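PDB 5GIV: carboxypeptidase 1 from Deinococcus radiodurans str. R1, which probably acts as a zinc-dependent carboxypeptidase of the M32 family, releasing amino acids one at a time from peptide C-termini with broad specificity except for proline. Local coordinates for residues 231-234 with 235-239; 299-302 with 303-307; 457-460 with 461-465; 468-472 with 473-477; 484-487 with 488-492. All coordinates share one frame; numbering follows the deposited sequence.

How the contacts relate
Contact 2 is the most buried; contact 1 lies at the surface, and contacts 3, 4 and 5 are partly buried. Contact 1 is a loop between two sheet strands, with one threonine hydroxyl bonding across the turn. Contacts 2 and 3 are C-terminal helix turns with a widened pi-type turn, and they touch each other, W302 NE1 lying 3.2 Å from Y464 OH. Contacts 4 and 5 are helix starts in which a threonine accepts a backbone N-H. L475 of contact 4 packs on the end of contact 3, and Y492 of contact 5 on L305 of contact 2. The charged pair of contact 2 lies beside the zinc ligand H266; that of contact 3 involves an exposed glutamate and a water.

Contact 1 (231-234 with 235-239); sequences DLTH and HPFMT
The imidazole of H235 lies over one face of the H234 ring, with H235 NE2 3.4 Å above that plane and displaced toward its rim. The planes of these two exposed rings are 38° apart, an oblique pairing in which they run alongside each other in the same direction. In turn, the carbonyl carbon (C) of H234 sits over a face of the H235 ring. The edge of the F237 ring faces H235 O in its plane, while T233 OG1 approaches F237 CE1 obliquely at 3.8 Å. That hydroxyl donates to H235 O over 2.8 Å, arriving from well above the carbonyl plane. With chi1 at 63°, OG1 stands between the backbone N and carbonyl carbon of T233, which points it at H235 O. A valine in its place would probably leave H235 O without this donor and the bend less firmly held. T233 OG1 also bonds T249 OG1, whose residue pairs with F237 through the backbone. The loop joins strand 230-232 to strand 238-242, the outer strands of the mixed sheet, with strand 245-250 between them. Helix 8-36 touches T233 and F237, and P236 rests on helix 257-275, its side chain about 4 Å from that of E267, the predicted catalytic proton donor/acceptor.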
# COMPACT_ATOMS: atom_id res chain seq x y z
N ASP A 231 -6.89 1.07 8.85
CA ASP A 231 -6.03 2.25 8.88
C ASP A 231 -6.91 3.50 8.97
O ASP A 231 -8.14 3.43 8.84
CB ASP A 231 -5.12 2.32 7.66
CG ASP A 231 -4.16 1.15 7.57
OD1 ASP A 231 -3.10 1.21 8.23
OD2 ASP A 231 -4.46 0.15 6.87
N LEU A 232 -6.27 4.64 9.16
CA LEU A 232 -6.96 5.92 9.29
C LEU A 232 -6.99 6.65 7.95
O LEU A 232 -5.99 6.69 7.23
CB LEU A 232 -6.28 6.81 10.32
CG LEU A 232 -6.34 6.37 11.77
CD1 LEU A 232 -5.64 7.36 12.67
CD2 LEU A 232 -7.79 6.27 12.17
N THR A 233 -8.15 7.21 7.61
CA THR A 233 -8.28 8.03 6.41
C THR A 233 -9.27 9.15 6.69
O THR A 233 -9.88 9.23 7.77
CB THR A 233 -8.72 7.20 5.20
OG1 THR A 233 -10.02 6.65 5.42
CG2 THR A 233 -7.73 6.09 4.92
N HIS A 234 -9.44 10.03 5.70
CA HIS A 234 -10.41 11.11 5.84
C HIS A 234 -11.83 10.55 5.85
O HIS A 234 -12.68 11.01 6.62
CB HIS A 234 -10.22 12.11 4.69
CG HIS A 234 -10.95 13.41 4.87
ND1 HIS A 234 -11.45 13.83 6.08
CD2 HIS A 234 -11.23 14.40 3.98
CE1 HIS A 234 -12.02 15.02 5.94
NE2 HIS A 234 -11.90 15.39 4.67
N HIS A 235 -12.10 9.54 5.02
CA HIS A 235 -13.42 8.93 4.91
C HIS A 235 -13.34 7.42 5.10
O HIS A 235 -12.61 6.74 4.35
CB HIS A 235 -14.06 9.28 3.57
CG HIS A 235 -14.22 10.75 3.36
ND1 HIS A 235 -15.19 11.48 4.01
CD2 HIS A 235 -13.53 11.62 2.60
CE1 HIS A 235 -15.09 12.75 3.65
NE2 HIS A 235 -14.09 12.86 2.79
N PRO A 236 -14.02 6.86 6.10
CA PRO A 236 -14.03 5.40 6.27
C PRO A 236 -14.56 4.70 5.03
O PRO A 236 -15.51 5.15 4.40
CB PRO A 236 -14.97 5.19 7.47
CG PRO A 236 -14.95 6.48 8.20
CD PRO A 236 -14.78 7.55 7.16
N PHE A 237 -13.94 3.56 4.70
CA PHE A 237 -14.41 2.75 3.58
C PHE A 237 -13.89 1.33 3.75
O PHE A 237 -13.07 1.04 4.63
CB PHE A 237 -13.98 3.34 2.24
CG PHE A 237 -12.50 3.40 2.04
CD1 PHE A 237 -11.77 4.50 2.44
CD2 PHE A 237 -11.82 2.34 1.43
CE1 PHE A 237 -10.40 4.57 2.25
CE2 PHE A 237 -10.45 2.39 1.25
CZ PHE A 237 -9.74 3.51 1.66
N MET A 238 -14.38 0.44 2.90
CA MET A 238 -13.92 -0.94 2.82
C MET A 238 -13.47 -1.22 1.40
O MET A 238 -14.09 -0.74 0.44
CB MET A 238 -15.03 -1.92 3.24
CG MET A 238 -14.68 -3.41 3.19
SD MET A 238 -15.08 -4.20 1.61
CE MET A 238 -16.84 -4.20 1.70
N THR A 239 -12.39 -1.98 1.26
CA THR A 239 -11.87 -2.28 -0.07
C THR A 239 -11.21 -3.65 -0.05
O THR A 239 -10.56 -4.02 0.93
CB THR A 239 -10.87 -1.19 -0.54
OG1 THR A 239 -10.38 -1.51 -1.85
CG2 THR A 239 -9.70 -1.05 0.42

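Contact 2 (299-302 with 303-307); sequences SRLW and ENLVG
E303 OE2 takes R300 NH1 at 2.9 Å and also H266 ND1, whose histidine binds the zinc ion. The salt bridge to R300 is weak as a hydrogen bond (N-H...O angle 122°), although the guanidinium and carboxylate planes are only 10° apart. R300 gets there by a bend at chi2, while E303 stays extended, CG anti to its backbone N (chi1 174°); its other oxygen, OE1, pairs with R308. N304 ND2 lies beside R300 CD at 3.6 Å, and N304 OD1 accepts from R308 NE. A methionine at R300 would probably cost E303 one of its two arginine partners, leaving the carboxylate to R308 and H266. In this gluzincin-like arrangement, helix 292-306 follows the HExxH helix and supplies the third zinc ligand, E296, placing E303 in the second shell of the metal. Toward its end the helix widens into a pi-type turn: V306 N reaches back five residues to L301 O over 2.9 Å, nearly along the C=O axis. On the apolar side, V306 CG2 touches L301 CD2 at 3.9 Å and W302 CE3 at 4.0 Å. L301 CD2 also lies above a face of the W302 indole, which packs against helix 453-464.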
# COMPACT_ATOMS: atom_id res chain seq x y z
N SER A 299 -23.20 -3.88 6.78
CA SER A 299 -22.62 -2.82 7.59
C SER A 299 -23.62 -2.32 8.62
O SER A 299 -23.27 -2.12 9.79
CB SER A 299 -22.12 -1.69 6.69
OG SER A 299 -23.12 -1.29 5.79
N ARG A 300 -24.87 -2.13 8.22
CA ARG A 300 -25.88 -1.62 9.13
C ARG A 300 -26.28 -2.66 10.17
O ARG A 300 -26.65 -2.31 11.30
CB ARG A 300 -27.10 -1.16 8.34
CG ARG A 300 -26.83 0.10 7.52
CD ARG A 300 -26.35 1.24 8.42
NE ARG A 300 -26.48 2.53 7.74
CZ ARG A 300 -26.22 3.71 8.31
NH1 ARG A 300 -25.83 3.77 9.58
NH2 ARG A 300 -26.39 4.82 7.61
N LEU A 301 -26.24 -3.95 9.82
CA LEU A 301 -26.56 -4.97 10.80
C LEU A 301 -25.56 -4.94 11.95
O LEU A 301 -25.93 -4.81 13.12
CB LEU A 301 -26.61 -6.34 10.12
CG LEU A 301 -27.03 -7.56 10.95
CD1 LEU A 301 -27.60 -8.68 10.06
CD2 LEU A 301 -25.84 -8.07 11.78
N TRP A 302 -24.26 -5.00 11.62
CA TRP A 302 -23.25 -5.02 12.66
C TRP A 302 -23.09 -3.66 13.34
O TRP A 302 -22.75 -3.60 14.52
CB TRP A 302 -21.92 -5.49 12.09
CG TRP A 302 -21.93 -6.95 11.72
CD1 TRP A 302 -22.07 -7.48 10.47
CD2 TRP A 302 -21.84 -8.07 12.62
NE1 TRP A 302 -22.04 -8.86 10.53
CE2 TRP A 302 -21.91 -9.24 11.84
CE3 TRP A 302 -21.70 -8.19 14.01
CZ2 TRP A 302 -21.84 -10.52 12.40
CZ3 TRP A 302 -21.63 -9.47 14.56
CH2 TRP A 302 -21.70 -10.62 13.76
N GLU A 303 -23.35 -2.57 12.63
CA GLU A 303 -23.22 -1.26 13.25
C GLU A 303 -24.43 -0.94 14.14
O GLU A 303 -24.27 -0.64 15.32
CB GLU A 303 -23.06 -0.16 12.18
CG GLU A 303 -23.07 1.26 12.74
CD GLU A 303 -23.45 2.34 11.71
OE1 GLU A 303 -23.50 3.53 12.09
OE2 GLU A 303 -23.70 2.02 10.53
N ASN A 304 -25.64 -1.03 13.58
CA ASN A 304 -26.86 -0.60 14.29
C ASN A 304 -27.47 -1.73 15.11
O ASN A 304 -27.52 -1.67 16.34
CB ASN A 304 -27.89 -0.07 13.29
CG ASN A 304 -27.51 1.27 12.69
OD1 ASN A 304 -26.70 2.02 13.25
ND2 ASN A 304 -28.10 1.59 11.55
N LEU A 305 -27.95 -2.77 14.43
CA LEU A 305 -28.70 -3.82 15.13
C LEU A 305 -27.86 -4.43 16.24
O LEU A 305 -28.37 -4.69 17.33
CB LEU A 305 -29.14 -4.88 14.12
CG LEU A 305 -30.28 -4.40 13.22
CD1 LEU A 305 -30.47 -5.34 12.08
CD2 LEU A 305 -31.56 -4.28 14.01
N VAL A 306 -26.58 -4.65 15.99
CA VAL A 306 -25.70 -5.20 17.01
C VAL A 306 -25.06 -4.07 17.81
O VAL A 306 -25.25 -3.97 19.03
CB VAL A 306 -24.63 -6.11 16.37
CG1 VAL A 306 -23.68 -6.66 17.45
CG2 VAL A 306 -25.30 -7.23 15.59
N GLY A 307 -24.34 -3.19 17.11
CA GLY A 307 -23.46 -2.24 17.78
C GLY A 307 -24.17 -1.25 18.68
O GLY A 307 -23.57 -0.74 19.64

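Contact 3 (457-460 with 461-465); sequences GWLR and ENVYR
N462 lays its amide over one face of the W458 indole, the two planes 25° apart and ND2 3.2 Å above the ring. N462 CB sits 4.0 Å from the six-membered ring centroid, almost on the ring normal. The amide is fixed there because ND2 also donates to W458 O over 2.8 Å, which accepts from the backbone N of N462 as well. W458 reaches under the amide with CG anti to its backbone N (chi1 -170°) and packs on A435, A436 and A439 of helix 420-439. The last turn of helix 453-464 widens to a pi-type turn here, with L459 O accepting from both V463 N and Y464 N. Across this turn the Y464 ring presents a face to L459 CB, 4.0 Å from its centroid, while L459 itself packs on helix 292-306. Y464 OH bonds Q298 and W302 of that helix. At the outer side, R460 bends at chi3 and E461 CG lies over one face of its guanidinium. The R460 NH2 to E461 OE2 salt bridge is 3.5 Å long, its planes turned 64° apart; a water accepts from R460 NH2 and gives a weak bond to E461 OE2. R465 NE donates to a lone pair of E461 O over 2.9 Å.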
# COMPACT_ATOMS: atom_id res chain seq x y z
N GLY A 457 -22.28 -16.93 11.99
CA GLY A 457 -22.41 -18.20 11.29
C GLY A 457 -23.65 -18.24 10.41
O GLY A 457 -23.59 -18.64 9.25
N TRP A 458 -24.78 -17.77 10.94
CA TRP A 458 -26.00 -17.73 10.15
C TRP A 458 -25.82 -16.85 8.91
O TRP A 458 -26.18 -17.23 7.80
CB TRP A 458 -27.16 -17.22 11.01
CG TRP A 458 -28.49 -17.37 10.32
CD1 TRP A 458 -29.35 -18.44 10.42
CD2 TRP A 458 -29.11 -16.44 9.42
NE1 TRP A 458 -30.46 -18.22 9.64
CE2 TRP A 458 -30.34 -17.01 9.02
CE3 TRP A 458 -28.75 -15.18 8.93
CZ2 TRP A 458 -31.21 -16.36 8.14
CZ3 TRP A 458 -29.61 -14.53 8.06
CH2 TRP A 458 -30.83 -15.12 7.68
N LEU A 459 -25.25 -15.65 9.10
CA LEU A 459 -25.07 -14.73 7.98
C LEU A 459 -24.09 -15.29 6.97
O LEU A 459 -24.29 -15.14 5.76
CB LEU A 459 -24.60 -13.37 8.50
CG LEU A 459 -25.62 -12.62 9.37
CD1 LEU A 459 -24.96 -11.48 10.11
CD2 LEU A 459 -26.76 -12.09 8.51
N ARG A 460 -23.02 -15.93 7.43
CA ARG A 460 -22.07 -16.53 6.50
C ARG A 460 -22.74 -17.64 5.69
O ARG A 460 -22.59 -17.70 4.46
CB ARG A 460 -20.84 -17.05 7.24
CG ARG A 460 -19.76 -17.57 6.32
CD ARG A 460 -18.73 -18.41 7.06
NE ARG A 460 -19.35 -19.51 7.79
CZ ARG A 460 -19.60 -20.71 7.27
NH1 ARG A 460 -19.28 -20.98 6.00
NH2 ARG A 460 -20.17 -21.65 8.02
N GLU A 461 -23.50 -18.51 6.35
CA GLU A 461 -24.11 -19.64 5.65
C GLU A 461 -25.25 -19.21 4.73
O GLU A 461 -25.45 -19.82 3.68
CB GLU A 461 -24.59 -20.69 6.64
CG GLU A 461 -23.45 -21.45 7.28
CD GLU A 461 -23.91 -22.41 8.36
OE1 GLU A 461 -25.02 -22.21 8.92
OE2 GLU A 461 -23.16 -23.38 8.63
N ASN A 462 -26.01 -18.18 5.12
CA ASN A 462 -27.21 -17.81 4.37
C ASN A 462 -27.02 -16.59 3.47
O ASN A 462 -27.87 -16.36 2.60
CB ASN A 462 -28.36 -17.55 5.35
CG ASN A 462 -28.78 -18.82 6.07
OD1 ASN A 462 -29.60 -19.58 5.58
ND2 ASN A 462 -28.22 -19.04 7.24
N VAL A 463 -25.94 -15.82 3.64
CA VAL A 463 -25.75 -14.60 2.86
C VAL A 463 -24.36 -14.56 2.25
O VAL A 463 -24.22 -14.48 1.02
CB VAL A 463 -25.98 -13.35 3.72
CG1 VAL A 463 -25.94 -12.09 2.85
CG2 VAL A 463 -27.28 -13.45 4.51
N TYR A 464 -23.33 -14.59 3.09
CA TYR A 464 -21.98 -14.26 2.64
C TYR A 464 -21.45 -15.29 1.65
O TYR A 464 -20.95 -14.93 0.57
CB TYR A 464 -21.02 -14.14 3.82
CG TYR A 464 -21.41 -13.13 4.87
CD1 TYR A 464 -22.42 -12.21 4.65
CD2 TYR A 464 -20.77 -13.12 6.11
CE1 TYR A 464 -22.78 -11.31 5.63
CE2 TYR A 464 -21.13 -12.21 7.08
CZ TYR A 464 -22.13 -11.31 6.84
OH TYR A 464 -22.48 -10.41 7.82
N ARG A 465 -21.52 -16.58 2.01
CA ARG A 465 -20.76 -17.56 1.25
C ARG A 465 -21.17 -17.57 -0.21
O ARG A 465 -20.33 -17.86 -1.08
CB ARG A 465 -20.93 -18.96 1.85
CG ARG A 465 -22.34 -19.56 1.70
CD ARG A 465 -22.38 -20.98 2.24
NE ARG A 465 -23.73 -21.55 2.16
CZ ARG A 465 -24.07 -22.61 1.42
NH1 ARG A 465 -23.17 -23.24 0.68
NH2 ARG A 465 -25.33 -23.02 1.43
O HOH W 1 -21.82 -21.84 10.84

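Contact 4 (468-472 with 473-477); sequences RRWTP and GELIE
T471 and E474 form a capping box, the close-fitting heart of this helix start. T471 N donates to E474 OE1 over 2.9 Å, meeting the oxygen from above the carboxylate plane, and in return E474 N donates to T471 OG1 over 3.2 Å. The threonine hydroxyl stands between its own backbone N and carbonyl carbon (chi1 70°), which turns it back over the first turn; E474 CG comes within 3.1 Å of it. E474 OE1 serves a second neighbour on this packed side, lying 3.5 Å from W470 CE3 at the indole edge, in the ring plane, with the carboxylate turned 79° against the ring. W470 CB meets the buried L475 at its CB, 4.2 Å away. Two backbone bonds run on from the box, L475 N to T471 O and I476 N to P472 O, both nearly straight at the hydrogen. P472, buried, opens the helix, and a proline suits a first turn because that position needs no N-H for a helical bond. The solvent side is looser, with G473 and E477 exposed. R469 NH1 lies above one face of the indole, displaced toward its rim, and R478 makes a cation-pi contact with the same tryptophan. The loop follows helix 453-464 and leads into helix 472-480; helix 81-99 touches T471, and helix 420-439 covers I476.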
# COMPACT_ATOMS: atom_id res chain seq x y z
N ARG A 468 -22.11 -13.82 -5.44
CA ARG A 468 -23.03 -13.47 -6.52
C ARG A 468 -23.78 -14.69 -7.07
O ARG A 468 -24.48 -14.57 -8.08
CB ARG A 468 -22.25 -12.75 -7.63
CG ARG A 468 -21.58 -11.44 -7.15
CD ARG A 468 -20.75 -10.73 -8.23
NE ARG A 468 -21.53 -10.03 -9.24
CZ ARG A 468 -21.11 -9.77 -10.48
NH1 ARG A 468 -19.91 -10.19 -10.89
NH2 ARG A 468 -21.89 -9.11 -11.32
N ARG A 469 -23.68 -15.84 -6.40
CA ARG A 469 -24.31 -17.08 -6.88
C ARG A 469 -25.82 -16.90 -7.10
O ARG A 469 -26.37 -17.43 -8.07
CB ARG A 469 -24.05 -18.22 -5.89
CG ARG A 469 -25.01 -19.40 -5.98
CD ARG A 469 -24.68 -20.26 -7.16
NE ARG A 469 -25.55 -21.43 -7.33
CZ ARG A 469 -26.70 -21.42 -8.00
NH1 ARG A 469 -27.15 -20.30 -8.54
NH2 ARG A 469 -27.40 -22.53 -8.13
N TRP A 470 -26.49 -16.18 -6.21
CA TRP A 470 -27.91 -15.88 -6.37
C TRP A 470 -28.11 -14.41 -6.70
O TRP A 470 -27.31 -13.57 -6.31
CB TRP A 470 -28.69 -16.24 -5.09
CG TRP A 470 -28.48 -17.66 -4.64
CD1 TRP A 470 -27.78 -18.08 -3.55
CD2 TRP A 470 -29.01 -18.84 -5.26
NE1 TRP A 470 -27.83 -19.45 -3.45
CE2 TRP A 470 -28.58 -19.94 -4.49
CE3 TRP A 470 -29.81 -19.07 -6.39
CZ2 TRP A 470 -28.91 -21.26 -4.82
CZ3 TRP A 470 -30.14 -20.38 -6.72
CH2 TRP A 470 -29.69 -21.45 -5.93
N THR A 471 -29.18 -14.11 -7.43
CA THR A 471 -29.56 -12.72 -7.62
C THR A 471 -29.98 -12.12 -6.29
O THR A 471 -30.35 -12.84 -5.36
CB THR A 471 -30.71 -12.57 -8.62
OG1 THR A 471 -31.93 -13.08 -8.05
CG2 THR A 471 -30.41 -13.32 -9.90
N PRO A 472 -29.94 -10.79 -6.16
CA PRO A 472 -30.37 -10.18 -4.90
C PRO A 472 -31.72 -10.67 -4.43
O PRO A 472 -31.88 -11.07 -3.26
CB PRO A 472 -30.36 -8.68 -5.23
CG PRO A 472 -29.31 -8.55 -6.31
CD PRO A 472 -29.43 -9.80 -7.13
N GLY A 473 -32.72 -10.70 -5.32
CA GLY A 473 -34.04 -11.16 -4.92
C GLY A 473 -34.03 -12.61 -4.46
O GLY A 473 -34.69 -12.96 -3.49
N GLU A 474 -33.29 -13.46 -5.17
CA GLU A 474 -33.20 -14.86 -4.77
C GLU A 474 -32.52 -15.02 -3.42
O GLU A 474 -32.96 -15.81 -2.58
CB GLU A 474 -32.46 -15.66 -5.83
CG GLU A 474 -33.19 -15.79 -7.14
CD GLU A 474 -32.29 -16.27 -8.25
OE1 GLU A 474 -31.05 -16.28 -8.07
OE2 GLU A 474 -32.82 -16.64 -9.32
N LEU A 475 -31.42 -14.29 -3.19
CA LEU A 475 -30.71 -14.39 -1.92
C LEU A 475 -31.59 -13.95 -0.77
O LEU A 475 -31.69 -14.64 0.25
CB LEU A 475 -29.41 -13.58 -1.97
CG LEU A 475 -28.46 -13.62 -0.76
CD1 LEU A 475 -27.76 -14.97 -0.62
CD2 LEU A 475 -27.43 -12.49 -0.87
N ILE A 476 -32.27 -12.82 -0.92
CA ILE A 476 -33.12 -12.32 0.15
C ILE A 476 -34.28 -13.28 0.39
O ILE A 476 -34.68 -13.53 1.54
CB ILE A 476 -33.62 -10.91 -0.19
CG1 ILE A 476 -32.44 -9.93 -0.24
CG2 ILE A 476 -34.64 -10.45 0.83
CD1 ILE A 476 -32.78 -8.59 -0.85
N GLU A 477 -34.84 -13.83 -0.69
CA GLU A 477 -35.97 -14.73 -0.59
C GLU A 477 -35.58 -16.03 0.10
O GLU A 477 -36.28 -16.50 1.01
CB GLU A 477 -36.54 -15.00 -1.98
CG GLU A 477 -38.05 -15.03 -2.07
CD GLU A 477 -38.64 -16.27 -1.43
OE1 GLU A 477 -39.49 -16.12 -0.52
OE2 GLU A 477 -38.24 -17.39 -1.81

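Contact 5 (484-487 with 488-492); sequences LTAG and PYLKY
T485 meets P488 first, its CG2 lying 3.8 Å from P488 CD, with the two side chains crossing at about a right angle. Its OG1 is anti to the backbone N (chi1 167°), a rotation that carries the hydroxyl forward to accept from G487 N over 3.0 Å, with an N-H...O angle of 165°. T485 O is held as well: water 2 donates to it over 2.6 Å and accepts from Y489 N over 2.8 Å, bridging the loop to an N-H of the first turn. Next comes A486, buried, whose methyl lies 4.3 Å from L490 CG, both residues packing on L179 of helix 169-193. A486 O accepts from L490 N over 2.8 Å. This is a capped helix start, T485 OG1 accepting the N-H of G487 at the head of helix 487-501, and P488, which has no N-H of its own, sitting in the first turn. G487 then passes its carbonyl to K491 N over 2.9 Å, the bond nearly straight at the hydrogen. Beyond it, Y489 CG is anti to its backbone N and the ring leads away to helix 420-439, where it touches N426 and V427, with its hydroxyl bonded to N358.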
# COMPACT_ATOMS: atom_id res chain seq x y z
N LEU A 484 -37.97 -8.31 -0.31
CA LEU A 484 -37.68 -7.10 0.44
C LEU A 484 -38.96 -6.52 1.04
O LEU A 484 -39.96 -6.33 0.35
CB LEU A 484 -37.01 -6.08 -0.49
CG LEU A 484 -36.74 -4.66 0.03
CD1 LEU A 484 -35.83 -4.70 1.23
CD2 LEU A 484 -36.09 -3.83 -1.07
N THR A 485 -38.93 -6.27 2.35
CA THR A 485 -40.05 -5.64 3.02
C THR A 485 -39.54 -4.77 4.16
O THR A 485 -38.64 -5.15 4.89
CB THR A 485 -41.05 -6.68 3.57
OG1 THR A 485 -41.97 -6.05 4.47
CG2 THR A 485 -40.33 -7.80 4.30
N ALA A 486 -40.17 -3.60 4.32
CA ALA A 486 -39.84 -2.69 5.41
C ALA A 486 -40.43 -3.13 6.73
O ALA A 486 -40.16 -2.49 7.75
CB ALA A 486 -40.33 -1.28 5.09
N GLY A 487 -41.20 -4.21 6.75
CA GLY A 487 -41.88 -4.64 7.95
C GLY A 487 -40.93 -4.82 9.11
O GLY A 487 -41.03 -4.13 10.13
N PRO A 488 -39.99 -5.76 8.98
CA PRO A 488 -39.06 -6.01 10.09
C PRO A 488 -38.30 -4.76 10.50
O PRO A 488 -38.05 -4.55 11.70
CB PRO A 488 -38.14 -7.10 9.54
CG PRO A 488 -38.94 -7.76 8.44
CD PRO A 488 -39.75 -6.66 7.84
N TYR A 489 -37.94 -3.93 9.52
CA TYR A 489 -37.23 -2.68 9.80
C TYR A 489 -38.07 -1.73 10.64
O TYR A 489 -37.60 -1.21 11.65
CB TYR A 489 -36.83 -2.03 8.47
CG TYR A 489 -36.07 -0.73 8.57
CD1 TYR A 489 -34.87 -0.64 9.28
CD2 TYR A 489 -36.50 0.40 7.88
CE1 TYR A 489 -34.16 0.55 9.35
CE2 TYR A 489 -35.80 1.59 7.93
CZ TYR A 489 -34.62 1.66 8.67
OH TYR A 489 -33.92 2.84 8.71
N LEU A 490 -39.32 -1.49 10.24
CA LEU A 490 -40.15 -0.56 10.99
C LEU A 490 -40.51 -1.11 12.36
O LEU A 490 -40.59 -0.36 13.34
CB LEU A 490 -41.42 -0.22 10.20
CG LEU A 490 -41.16 0.49 8.87
CD1 LEU A 490 -42.47 0.78 8.15
CD2 LEU A 490 -40.33 1.78 9.06
N LYS A 491 -40.71 -2.42 12.46
CA LYS A 491 -40.98 -3.01 13.76
C LYS A 491 -39.80 -2.83 14.71
O LYS A 491 -39.98 -2.50 15.88
CB LYS A 491 -41.29 -4.50 13.62
CG LYS A 491 -41.58 -5.14 14.96
CD LYS A 491 -41.83 -6.64 14.86
CE LYS A 491 -41.97 -7.21 16.28
NZ LYS A 491 -41.96 -8.70 16.34
N TYR A 492 -38.58 -3.01 14.19
CA TYR A 492 -37.38 -2.88 15.02
C TYR A 492 -37.23 -1.46 15.55
O TYR A 492 -36.96 -1.27 16.74
CB TYR A 492 -36.15 -3.30 14.21
CG TYR A 492 -34.87 -2.59 14.62
CD1 TYR A 492 -34.27 -2.85 15.84
CD2 TYR A 492 -34.25 -1.69 13.76
CE1 TYR A 492 -33.12 -2.22 16.22
CE2 TYR A 492 -33.08 -1.05 14.13
CZ TYR A 492 -32.52 -1.32 15.36
OH TYR A 492 -31.36 -0.69 15.76
O HOH W 2 -37.15 -4.94 7.01